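Local structure of endo-beta-1,4-mannanase (Alicyclobacillus acidocaldarius, 4CD8) at residues A264-M269 and R312-I317. The protein probably hydrolyses internal beta-1,4-mannosidic linkages of mannans, as an endo-acting glycoside hydrolase of family GH113. Numbering follows the deposited sequence.
Sequences AMFAAM and RAFSAI
Two neighbouring outer helices of the TIM barrel, 255-268 and 305-317, meet near their C-terminal ends where the F266 ring packs against A313 and F314 of the last helix. The methyl of A313 sits over the centre of one ring face in a CH-pi contact, CB of A313 lying 3.6 Å from the centroid of the F266 ring and only 2° off its normal. On the opposite face, nearer the rim, rests CE of M265 from the same helix, and so the ring is sandwiched between two methyl groups. F266 holds CG beside its backbone N and anti to the carbonyl carbon (chi1 -66°), which turns the ring toward helix 305-317. F314 approaches the same ring obliquely, its CE1 3.9 Å from CE1 of F266; the two ring planes are inclined at 76° and their centroids lie 6.0 Å apart. Beyond this pair the packing runs on into the barrel wall: F266 makes an edge-to-face contact with Y278, and F314 touches L280, both on strand 275-283. An alanine in place of F266 would probably leave the A313 methyl and F314 CE1 without their aromatic partner and open a gap between the helices. The join between the segments is therefore apolar, made of methyl-to-ring and ring-to-ring packing, with no polar pair between them.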
ATOM      1  N   ALA A 264       5.279 -15.471 -12.110  1.00 26.05           N
ATOM      2  CA  ALA A 264       6.614 -14.906 -12.348  1.00 27.13           C
ATOM      3  C   ALA A 264       7.212 -14.291 -11.091  1.00 25.12           C
ATOM      4  O   ALA A 264       8.407 -14.449 -10.817  1.00 27.82           O
ATOM      5  CB  ALA A 264       6.587 -13.876 -13.470  1.00 27.84           C
ATOM      6  N   MET A 265       6.375 -13.579 -10.349  1.00 23.18           N
ATOM      7  CA  MET A 265       6.795 -12.967  -9.111  1.00 22.69           C
ATOM      8  C   MET A 265       7.219 -14.029  -8.093  1.00 20.17           C
ATOM      9  O   MET A 265       8.335 -13.950  -7.555  1.00 20.40           O
ATOM     10  CB  MET A 265       5.676 -12.097  -8.551  1.00 22.38           C
ATOM     11  CG  MET A 265       6.007 -11.595  -7.164  1.00 23.77           C
ATOM     12  SD  MET A 265       4.697 -10.569  -6.540  1.00 24.83           S
ATOM     13  CE  MET A 265       3.497 -11.790  -6.046  1.00 23.40           C
ATOM     14  N   PHE A 266       6.361 -15.010  -7.833  1.00 21.13           N
ATOM     15  CA  PHE A 266       6.704 -16.077  -6.883  1.00 21.81           C
ATOM     16  C   PHE A 266       7.915 -16.865  -7.335  1.00 21.60           C
ATOM     17  O   PHE A 266       8.782 -17.185  -6.494  1.00 26.47           O
ATOM     18  CB  PHE A 266       5.528 -17.003  -6.616  1.00 24.47           C
ATOM     19  CG  PHE A 266       4.371 -16.335  -5.887  1.00 23.66           C
ATOM     20  CD1 PHE A 266       4.575 -15.607  -4.725  1.00 21.32           C
ATOM     21  CD2 PHE A 266       3.085 -16.452  -6.359  1.00 24.10           C
ATOM     22  CE1 PHE A 266       3.503 -15.024  -4.047  1.00 21.89           C
ATOM     23  CE2 PHE A 266       2.025 -15.876  -5.693  1.00 24.34           C
ATOM     24  CZ  PHE A 266       2.229 -15.152  -4.545  1.00 22.43           C
ATOM     25  N   ALA A 267       8.062 -17.110  -8.638  1.00 25.23           N
ATOM     26  CA  ALA A 267       9.237 -17.865  -9.111  1.00 27.38           C
ATOM     27  C   ALA A 267      10.519 -17.087  -8.870  1.00 25.50           C
ATOM     28  O   ALA A 267      11.576 -17.679  -8.551  1.00 30.25           O
ATOM     29  CB  ALA A 267       9.118 -18.206 -10.596  1.00 21.61           C
ATOM     30  N   ALA A 268      10.434 -15.765  -9.030  1.00 25.63           N
ATOM     31  CA  ALA A 268      11.613 -14.893  -8.905  1.00 27.48           C
ATOM     32  C   ALA A 268      12.116 -14.668  -7.457  1.00 25.48           C
ATOM     33  O   ALA A 268      13.334 -14.597  -7.232  1.00 26.55           O
ATOM     34  CB  ALA A 268      11.349 -13.563  -9.587  1.00 28.35           C
ATOM     35  N   MET A 269      11.203 -14.575  -6.488  1.00 23.52           N
ATOM     36  CA  MET A 269      11.571 -14.137  -5.142  1.00 22.69           C
ATOM     37  C   MET A 269      12.162 -15.296  -4.369  1.00 21.14           C
ATOM     38  O   MET A 269      11.560 -16.340  -4.291  1.00 25.90           O
ATOM     39  CB  MET A 269      10.358 -13.571  -4.379  1.00 22.61           C
ATOM     40  CG  MET A 269       9.814 -12.256  -4.926  1.00 21.51           C
ATOM     41  SD  MET A 269      11.064 -10.977  -5.175  1.00 22.21           S
ATOM     42  CE  MET A 269      11.544 -10.600  -3.482  1.00 19.23           C
ATOM     43  N   ARG A 312      -1.504 -21.542  -3.324  1.00 35.55           N
ATOM     44  CA  ARG A 312      -0.420 -22.523  -3.369  1.00 39.16           C
ATOM     45  C   ARG A 312       0.867 -21.947  -2.752  1.00 52.00           C
ATOM     46  O   ARG A 312       1.565 -22.651  -1.970  1.00 50.04           O
ATOM     47  CB  ARG A 312      -0.190 -23.022  -4.813  1.00 42.78           C
ATOM     48  N   ALA A 313       1.173 -20.667  -3.079  1.00 25.23           N
ATOM     49  CA  ALA A 313       2.376 -20.042  -2.516  1.00 33.85           C
ATOM     50  C   ALA A 313       2.230 -19.752  -1.003  1.00 28.70           C
ATOM     51  O   ALA A 313       3.113 -20.129  -0.193  1.00 39.20           O
ATOM     52  CB  ALA A 313       2.733 -18.784  -3.290  1.00 27.92           C
ATOM     53  N   PHE A 314       1.106 -19.151  -0.604  1.00 29.51           N
ATOM     54  CA  PHE A 314       0.927 -18.691   0.795  1.00 22.06           C
ATOM     55  C   PHE A 314       0.691 -19.802   1.815  1.00 30.60           C
ATOM     56  O   PHE A 314       1.157 -19.687   2.967  1.00 31.57           O
ATOM     57  CB  PHE A 314      -0.223 -17.674   0.896  1.00 26.63           C
ATOM     58  CG  PHE A 314       0.144 -16.274   0.437  1.00 24.75           C
ATOM     59  CD1 PHE A 314       1.337 -16.004  -0.247  1.00 24.06           C
ATOM     60  CD2 PHE A 314      -0.749 -15.224   0.623  1.00 27.52           C
ATOM     61  CE1 PHE A 314       1.621 -14.723  -0.697  1.00 25.06           C
ATOM     62  CE2 PHE A 314      -0.453 -13.948   0.173  1.00 28.49           C
ATOM     63  CZ  PHE A 314       0.728 -13.697  -0.485  1.00 24.90           C
ATOM     64  N   SER A 315       0.016 -20.866   1.420  1.00 30.22           N
ATOM     65  CA  SER A 315      -0.311 -21.929   2.372  1.00 45.91           C
ATOM     66  C   SER A 315       0.971 -22.692   2.726  1.00 56.76           C
ATOM     67  O   SER A 315       1.220 -23.073   3.890  1.00 55.41           O
ATOM     68  CB  SER A 315      -1.364 -22.848   1.763  1.00 47.68           C
ATOM     69  OG  SER A 315      -2.412 -22.075   1.192  1.00 50.71           O
ATOM     70  N   ALA A 316       1.782 -22.879   1.690  1.00 47.64           N
ATOM     71  CA  ALA A 316       3.108 -23.484   1.799  1.00 39.95           C
ATOM     72  C   ALA A 316       4.138 -22.585   2.565  1.00 35.82           C
ATOM     73  O   ALA A 316       5.017 -23.100   3.320  1.00 76.87           O
ATOM     74  CB  ALA A 316       3.572 -23.799   0.383  1.00 18.23           C
ATOM     75  N   ILE A 317       4.040 -21.271   2.379  1.00 42.94           N
ATOM     76  CA  ILE A 317       4.884 -20.302   3.150  1.00 28.17           C
ATOM     77  C   ILE A 317       4.634 -20.493   4.666  1.00 35.06           C
ATOM     78  O   ILE A 317       5.599 -20.569   5.481  1.00 65.46           O
ATOM     79  CB  ILE A 317       4.679 -18.813   2.735  1.00 38.63           C
TER